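Local coordinates for protein homocysteine S-methyltransferase (Escherichia coli, PDB 5DMM) that transfers a methyl group from S-methylmethionine, or less efficiently S-adenosylmethionine, to homocysteine, yielding methionine with the help of zinc, at residues Y59-Q72 against T115-A127. Numbering follows the deposited sequence.
Sequences YRAGAQCAITASYQ and TLLVAGSVGPYGA. With HCS (2-amino-4-mercapto-butyric acid), chain F.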
ATOM      1  N   TYR A  59       5.749  12.627  -5.872  1.00 18.28           N
ATOM      2  CA  TYR A  59       4.707  13.576  -6.273  1.00 17.84           C
ATOM      3  C   TYR A  59       5.163  14.364  -7.513  1.00 20.27           C
ATOM      4  O   TYR A  59       4.363  14.653  -8.394  1.00 20.49           O
ATOM      5  CB  TYR A  59       4.354  14.541  -5.139  1.00 18.77           C
ATOM      6  CG  TYR A  59       3.462  14.009  -4.016  1.00 16.77           C
ATOM      7  CD1 TYR A  59       2.257  13.349  -4.278  1.00 15.82           C
ATOM      8  CD2 TYR A  59       3.816  14.216  -2.687  1.00 17.21           C
ATOM      9  CE1 TYR A  59       1.440  12.895  -3.236  1.00 16.16           C
ATOM     10  CE2 TYR A  59       3.001  13.770  -1.639  1.00 16.09           C
ATOM     11  CZ  TYR A  59       1.817  13.105  -1.927  1.00 17.69           C
ATOM     12  OH  TYR A  59       1.012  12.660  -0.908  1.00 16.15           O
ATOM     13  N   ARG A  60       6.452  14.697  -7.577  1.00 19.07           N
ATOM     14  CA  ARG A  60       7.012  15.385  -8.737  1.00 23.88           C
ATOM     15  C   ARG A  60       6.932  14.525  -9.992  1.00 22.80           C
ATOM     16  O   ARG A  60       6.682  15.036 -11.083  1.00 24.70           O
ATOM     17  CB  ARG A  60       8.468  15.789  -8.489  1.00 22.46           C
ATOM     18  CG  ARG A  60       8.634  16.962  -7.557  1.00 27.89           C
ATOM     19  CD  ARG A  60      10.107  17.325  -7.390  1.00 27.77           C
ATOM     20  NE  ARG A  60      10.243  18.619  -6.738  1.00 29.96           N
ATOM     21  CZ  ARG A  60      11.261  18.959  -5.963  1.00 31.56           C
ATOM     22  NH1 ARG A  60      12.238  18.088  -5.734  1.00 35.92           N
ATOM     23  NH2 ARG A  60      11.302  20.167  -5.416  1.00 36.25           N
ATOM     24  N   ALA A  61       7.131  13.219  -9.831  1.00 19.61           N
ATOM     25  CA  ALA A  61       7.105  12.290 -10.953  1.00 18.34           C
ATOM     26  C   ALA A  61       5.680  12.058 -11.469  1.00 22.82           C
ATOM     27  O   ALA A  61       5.488  11.490 -12.546  1.00 21.82           O
ATOM     28  CB  ALA A  61       7.742  10.975 -10.556  1.00 20.90           C
ATOM     29  N   GLY A  62       4.685  12.485 -10.698  1.00 18.79           N
ATOM     30  CA  GLY A  62       3.308  12.366 -11.130  1.00 18.72           C
ATOM     31  C   GLY A  62       2.402  11.572 -10.210  1.00 18.15           C
ATOM     32  O   GLY A  62       1.201  11.469 -10.473  1.00 17.95           O
ATOM     33  N   ALA A  63       2.958  11.006  -9.136  1.00 16.36           N
ATOM     34  CA  ALA A  63       2.144  10.264  -8.173  1.00 17.42           C
ATOM     35  C   ALA A  63       1.071  11.165  -7.580  1.00 17.35           C
ATOM     36  O   ALA A  63       1.332  12.317  -7.259  1.00 17.23           O
ATOM     37  CB  ALA A  63       3.018   9.679  -7.051  1.00 16.36           C
ATOM     38  N   GLN A  64      -0.141  10.639  -7.427  1.00 13.23           N
ATOM     39  CA  GLN A  64      -1.196  11.398  -6.781  1.00 14.67           C
ATOM     40  C   GLN A  64      -1.540  10.804  -5.421  1.00 17.79           C
ATOM     41  O   GLN A  64      -2.400  11.326  -4.707  1.00 17.56           O
ATOM     42  CB  GLN A  64      -2.431  11.456  -7.683  1.00 16.32           C
ATOM     43  CG  GLN A  64      -2.099  12.113  -9.016  1.00 20.93           C
ATOM     44  CD  GLN A  64      -3.061  11.730 -10.117  1.00 23.77           C
ATOM     45  OE1 GLN A  64      -2.936  10.663 -10.721  1.00 23.67           O
ATOM     46  NE2 GLN A  64      -4.019  12.602 -10.391  1.00 26.26           N
ATOM     47  N   CYS A  65      -0.852   9.718  -5.078  1.00 16.47           N
ATOM     48  CA  CYS A  65      -0.998   9.092  -3.764  1.00 16.48           C
ATOM     49  C   CYS A  65       0.346   8.575  -3.266  1.00 15.75           C
ATOM     50  O   CYS A  65       0.996   7.776  -3.943  1.00 20.60           O
ATOM     51  CB  CYS A  65      -2.013   7.941  -3.820  1.00 15.66           C
ATOM     52  SG  CYS A  65      -2.402   7.235  -2.184  1.00 20.20           S
ATOM     53  N   ALA A  66       0.765   9.034  -2.087  1.00 14.35           N
ATOM     54  CA  ALA A  66       1.943   8.488  -1.433  1.00 14.68           C
ATOM     55  C   ALA A  66       1.565   7.348  -0.498  1.00 17.66           C
ATOM     56  O   ALA A  66       0.550   7.420   0.196  1.00 18.97           O
ATOM     57  CB  ALA A  66       2.684   9.584  -0.645  1.00 14.50           C
ATOM     58  N   ILE A  67       2.378   6.299  -0.466  1.00 15.90           N
ATOM     59  CA  ILE A  67       2.151   5.217   0.496  1.00 12.90           C
ATOM     60  C   ILE A  67       3.206   5.322   1.592  1.00 15.67           C
ATOM     61  O   ILE A  67       4.390   5.324   1.299  1.00 14.86           O
ATOM     62  CB  ILE A  67       2.203   3.833  -0.168  1.00 17.69           C
ATOM     63  CG1 ILE A  67       1.134   3.758  -1.264  1.00 16.32           C
ATOM     64  CG2 ILE A  67       1.996   2.728   0.877  1.00 15.00           C
ATOM     65  CD1 ILE A  67       1.146   2.473  -2.100  1.00 19.01           C
ATOM     66  N   THR A  68       2.768   5.410   2.847  1.00 13.96           N
ATOM     67  CA  THR A  68       3.692   5.692   3.959  1.00 13.30           C
ATOM     68  C   THR A  68       4.657   4.539   4.221  1.00 16.06           C
ATOM     69  O   THR A  68       4.416   3.397   3.814  1.00 16.80           O
ATOM     70  CB  THR A  68       2.929   6.010   5.257  1.00 10.86           C
ATOM     71  OG1 THR A  68       2.104   4.891   5.622  1.00 14.19           O
ATOM     72  CG2 THR A  68       2.053   7.241   5.062  1.00 14.74           C
ATOM     73  N   ALA A  69       5.757   4.849   4.909  1.00 14.56           N
ATOM     74  CA  ALA A  69       6.780   3.846   5.203  1.00 15.14           C
ATOM     75  C   ALA A  69       6.441   3.014   6.438  1.00 16.74           C
ATOM     76  O   ALA A  69       7.279   2.861   7.330  1.00 24.10           O
ATOM     77  CB  ALA A  69       8.134   4.531   5.390  1.00 19.15           C
ATOM     78  N   SER A  70       5.213   2.496   6.511  1.00 14.08           N
ATOM     79  CA  SER A  70       4.757   1.800   7.716  1.00 18.11           C
ATOM     80  C   SER A  70       4.486   0.313   7.484  1.00 15.08           C
ATOM     81  O   SER A  70       3.881  -0.340   8.325  1.00 15.67           O
ATOM     82  CB  SER A  70       3.490   2.464   8.264  1.00 19.32           C
ATOM     83  OG  SER A  70       2.534   2.652   7.227  1.00 16.88           O
ATOM     84  N   TYR A  71       4.912  -0.203   6.337  1.00 17.69           N
ATOM     85  CA  TYR A  71       4.640  -1.594   5.953  1.00 15.62           C
ATOM     86  C   TYR A  71       5.034  -2.617   7.023  1.00 19.78           C
ATOM     87  O   TYR A  71       4.336  -3.631   7.230  1.00 15.04           O
ATOM     88  CB  TYR A  71       5.381  -1.903   4.655  1.00 17.64           C
ATOM     89  CG  TYR A  71       5.217  -3.321   4.152  1.00 16.26           C
ATOM     90  CD1 TYR A  71       4.018  -3.744   3.597  1.00 19.25           C
ATOM     91  CD2 TYR A  71       6.272  -4.228   4.222  1.00 19.57           C
ATOM     92  CE1 TYR A  71       3.866  -5.031   3.127  1.00 17.37           C
ATOM     93  CE2 TYR A  71       6.131  -5.518   3.753  1.00 20.93           C
ATOM     94  CZ  TYR A  71       4.929  -5.912   3.199  1.00 19.03           C
ATOM     95  OH  TYR A  71       4.780  -7.197   2.732  1.00 21.60           O
ATOM     96  N   GLN A  72       6.162  -2.362   7.679  1.00 19.11           N
ATOM     97  CA  GLN A  72       6.654  -3.239   8.740  1.00 17.87           C
ATOM     98  C   GLN A  72       6.751  -2.501  10.076  1.00 19.07           C
ATOM     99  O   GLN A  72       7.466  -2.922  10.986  1.00 24.22           O
ATOM    100  CB  GLN A  72       7.998  -3.860   8.334  1.00 23.92           C
ATOM    101  CG  GLN A  72       7.777  -5.162   7.541  1.00 26.64           C
ATOM    102  CD  GLN A  72       8.901  -5.518   6.588  1.00 28.74           C
ATOM    103  OE1 GLN A  72       9.501  -4.649   5.954  1.00 38.24           O
ATOM    104  NE2 GLN A  72       9.175  -6.812   6.465  1.00 28.08           N
ATOM    105  N   THR A 115      -5.880  17.140  -6.543  1.00 25.23           N
ATOM    106  CA  THR A 115      -5.943  16.471  -5.251  1.00 27.23           C
ATOM    107  C   THR A 115      -4.826  15.448  -5.102  1.00 22.03           C
ATOM    108  O   THR A 115      -4.583  14.659  -6.009  1.00 20.80           O
ATOM    109  CB  THR A 115      -7.299  15.775  -5.052  1.00 25.90           C
ATOM    110  OG1 THR A 115      -8.345  16.745  -5.179  1.00 33.19           O
ATOM    111  CG2 THR A 115      -7.372  15.127  -3.669  1.00 24.25           C
ATOM    112  N   LEU A 116      -4.136  15.488  -3.964  1.00 18.62           N
ATOM    113  CA  LEU A 116      -3.085  14.519  -3.658  1.00 16.35           C
ATOM    114  C   LEU A 116      -3.449  13.780  -2.364  1.00 19.61           C
ATOM    115  O   LEU A 116      -3.951  14.383  -1.409  1.00 21.91           O
ATOM    116  CB  LEU A 116      -1.716  15.201  -3.516  1.00 16.79           C
ATOM    117  CG  LEU A 116      -1.177  16.003  -4.702  1.00 21.36           C
ATOM    118  CD1 LEU A 116       0.203  16.549  -4.387  1.00 18.20           C
ATOM    119  CD2 LEU A 116      -1.134  15.157  -5.976  1.00 18.42           C
ATOM    120  N   LEU A 117      -3.195  12.477  -2.337  1.00 16.02           N
ATOM    121  CA  LEU A 117      -3.577  11.647  -1.206  1.00 15.08           C
ATOM    122  C   LEU A 117      -2.363  11.089  -0.458  1.00 15.10           C
ATOM    123  O   LEU A 117      -1.243  11.034  -1.000  1.00 16.17           O
ATOM    124  CB  LEU A 117      -4.465  10.499  -1.675  1.00 16.24           C
ATOM    125  CG  LEU A 117      -5.778  10.908  -2.352  1.00 19.09           C
ATOM    126  CD1 LEU A 117      -6.500   9.688  -2.883  1.00 18.32           C
ATOM    127  CD2 LEU A 117      -6.652  11.690  -1.380  1.00 17.45           C
ATOM    128  N   VAL A 118      -2.596  10.700   0.794  1.00 15.90           N
ATOM    129  CA  VAL A 118      -1.628   9.934   1.571  1.00 15.27           C
ATOM    130  C   VAL A 118      -2.296   8.636   2.042  1.00 16.49           C
ATOM    131  O   VAL A 118      -3.327   8.665   2.722  1.00 15.72           O
ATOM    132  CB  VAL A 118      -1.106  10.725   2.791  1.00 16.68           C
ATOM    133  CG1 VAL A 118      -0.170   9.857   3.648  1.00 15.03           C
ATOM    134  CG2 VAL A 118      -0.404  12.003   2.352  1.00 18.08           C
ATOM    135  N   ALA A 119      -1.729   7.497   1.671  1.00 11.36           N
ATOM    136  CA  ALA A 119      -2.285   6.224   2.101  1.00 13.61           C
ATOM    137  C   ALA A 119      -1.380   5.604   3.144  1.00 12.59           C
ATOM    138  O   ALA A 119      -0.178   5.486   2.920  1.00 13.64           O
ATOM    139  CB  ALA A 119      -2.458   5.290   0.919  1.00 13.48           C
ATOM    140  N   GLY A 120      -1.954   5.189   4.272  1.00 12.85           N
ATOM    141  CA  GLY A 120      -1.162   4.552   5.318  1.00 13.82           C
ATOM    142  C   GLY A 120      -0.939   3.078   5.014  1.00 11.54           C
ATOM    143  O   GLY A 120      -1.899   2.313   4.879  1.00 13.98           O
ATOM    144  N   SER A 121       0.323   2.674   4.902  1.00 16.13           N
ATOM    145  CA  SER A 121       0.632   1.286   4.581  1.00 14.48           C
ATOM    146  C   SER A 121       0.349   0.339   5.749  1.00 15.49           C
ATOM    147  O   SER A 121       0.862   0.521   6.869  1.00 13.34           O
ATOM    148  CB  SER A 121       2.086   1.130   4.170  1.00 17.00           C
ATOM    149  OG  SER A 121       2.372  -0.247   4.067  1.00 17.01           O
ATOM    150  N   VAL A 122      -0.459  -0.677   5.462  1.00 15.28           N
ATOM    151  CA  VAL A 122      -0.742  -1.764   6.383  1.00 12.89           C
ATOM    152  C   VAL A 122      -0.271  -3.077   5.776  1.00 16.32           C
ATOM    153  O   VAL A 122      -0.909  -3.626   4.867  1.00 16.00           O
ATOM    154  CB  VAL A 122      -2.248  -1.841   6.706  1.00 14.03           C
ATOM    155  CG1 VAL A 122      -2.598  -3.143   7.438  1.00 16.25           C
ATOM    156  CG2 VAL A 122      -2.658  -0.629   7.529  1.00 12.92           C
ATOM    157  N   GLY A 123       0.865  -3.571   6.256  1.00 15.57           N
ATOM    158  CA  GLY A 123       1.416  -4.806   5.724  1.00 16.70           C
ATOM    159  C   GLY A 123       0.861  -6.007   6.460  1.00 15.87           C
ATOM    160  O   GLY A 123       0.268  -5.862   7.539  1.00 16.19           O
ATOM    161  N   PRO A 124       1.066  -7.207   5.898  1.00 18.46           N
ATOM    162  CA  PRO A 124       0.506  -8.429   6.488  1.00 16.91           C
ATOM    163  C   PRO A 124       1.298  -8.907   7.694  1.00 16.89           C
ATOM    164  O   PRO A 124       2.446  -8.512   7.871  1.00 18.48           O
ATOM    165  CB  PRO A 124       0.616  -9.446   5.347  1.00 18.34           C
ATOM    166  CG  PRO A 124       1.852  -9.003   4.590  1.00 18.99           C
ATOM    167  CD  PRO A 124       1.844  -7.486   4.673  1.00 19.54           C
ATOM    168  N   TYR A 125       0.680  -9.782   8.478  1.00 16.70           N
ATOM    169  CA  TYR A 125       1.322 -10.449   9.605  1.00 17.50           C
ATOM    170  C   TYR A 125       2.576 -11.197   9.136  1.00 19.42           C
ATOM    171  O   TYR A 125       3.583 -11.256   9.838  1.00 19.33           O
ATOM    172  CB  TYR A 125       0.319 -11.396  10.273  1.00 16.80           C
ATOM    173  CG  TYR A 125       0.839 -12.079  11.513  1.00 21.09           C
ATOM    174  CD1 TYR A 125       0.931 -11.396  12.721  1.00 20.96           C
ATOM    175  CD2 TYR A 125       1.237 -13.412  11.480  1.00 20.33           C
ATOM    176  CE1 TYR A 125       1.405 -12.021  13.859  1.00 22.80           C
ATOM    177  CE2 TYR A 125       1.711 -14.043  12.616  1.00 23.81           C
ATOM    178  CZ  TYR A 125       1.790 -13.344  13.799  1.00 25.35           C
ATOM    179  OH  TYR A 125       2.262 -13.971  14.930  1.00 28.37           O
ATOM    180  N   GLY A 126       2.521 -11.729   7.920  1.00 18.50           N
ATOM    181  CA  GLY A 126       3.655 -12.425   7.341  1.00 24.59           C
ATOM    182  C   GLY A 126       4.935 -11.612   7.245  1.00 24.07           C
ATOM    183  O   GLY A 126       6.033 -12.166   7.345  1.00 24.81           O
ATOM    184  N   ALA A 127       4.795 -10.305   7.043  1.00 18.36           N
ATOM    185  CA  ALA A 127       5.948  -9.421   6.935  1.00 22.82           C
ATOM    186  C   ALA A 127       6.622  -9.268   8.296  1.00 23.88           C
ATOM    187  O   ALA A 127       7.834  -9.076   8.384  1.00 22.20           O
ATOM    188  CB  ALA A 127       5.533  -8.067   6.384  1.00 20.02           C
TER
HETATM  189  N   HCS F 505       6.364  -1.453   1.702  0.82 37.06           N
HETATM  190  CA  HCS F 505       5.780  -1.478   0.375  0.82 36.38           C
HETATM  191  CB  HCS F 505       5.195  -2.859   0.103  0.82 34.42           C
HETATM  192  CG  HCS F 505       6.279  -3.930   0.149  0.82 35.27           C
HETATM  193  SD  HCS F 505       5.621  -5.484  -0.504  0.82 38.40           S
HETATM  194  C   HCS F 505       4.692  -0.449   0.287  0.82 34.89           C
HETATM  195  OXT HCS F 505       4.427   0.226   1.305  0.82 25.42           O
HETATM  196  O   HCS F 505       4.092  -0.306  -0.800  0.82 35.94           O
HETATM  197  O   HOH W   1      -4.139  14.949  -8.799  1.00 28.54           O
HETATM  198  O   HOH W   2       3.556  -5.919   8.775  1.00 17.78           O
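Two neighbouring parallel strands of the TIM barrel, 65-67 and 117-122, pair Cys-65 with Leu-117, Ala-66 with Val-118 and Ile-67 with Ala-119, and Ile-67, Ser-121 and, in the loop after 65-67, Tyr-71 line the homocysteine pocket. Leu-117 N to Gln-64 O, Ala-66 N to Leu-117 O, Ala-119 N to Ala-66 O and Thr-68 N to Ala-119 O form the backbone ladder. Leu-117 O is gripped twice, by Ala-66 N on one face of its carbonyl plane and by Tyr-59 OH (2.8 Å) on the other. The Tyr-59 ring carries Leu-116 CD1 over one face in a CH-pi contact, 4.1 Å from the centroid. With SG anti to its own nitrogen (chi1 -173°), Cys-65 swings the sulfur along the face shared with Leu-117 and Ala-119, 3.7 Å from Ala-119 CB. Past the strands, Thr-68 OG1 donates to Ser-70 OG, and Ser-70 OG donates to Ser-121 O at 2.7 Å, in the carbonyl plane and on a lone pair. The Tyr-71 ring lies with one face beneath the ligand's CG, while Ser-121 OG meets its edge; Pro-124 CD packs 3.5 Å from Tyr-71 CE1 and Ala-127 CB 3.7 Å from Tyr-71 CE2. Tyr-71 OH is hydrogen-bonded to Glu-134. Replacing Tyr-71 by alanine is likely to strip the ligand's methylene chain of this aromatic wall and leave Glu-134 without its hydroxyl partner. Ser-121 OG is hydrogen-bonded to Glu-168 on strand 164-170, the next strand of the barrel, while helix 85-109 packs against Leu-116, Val-118 and Thr-68.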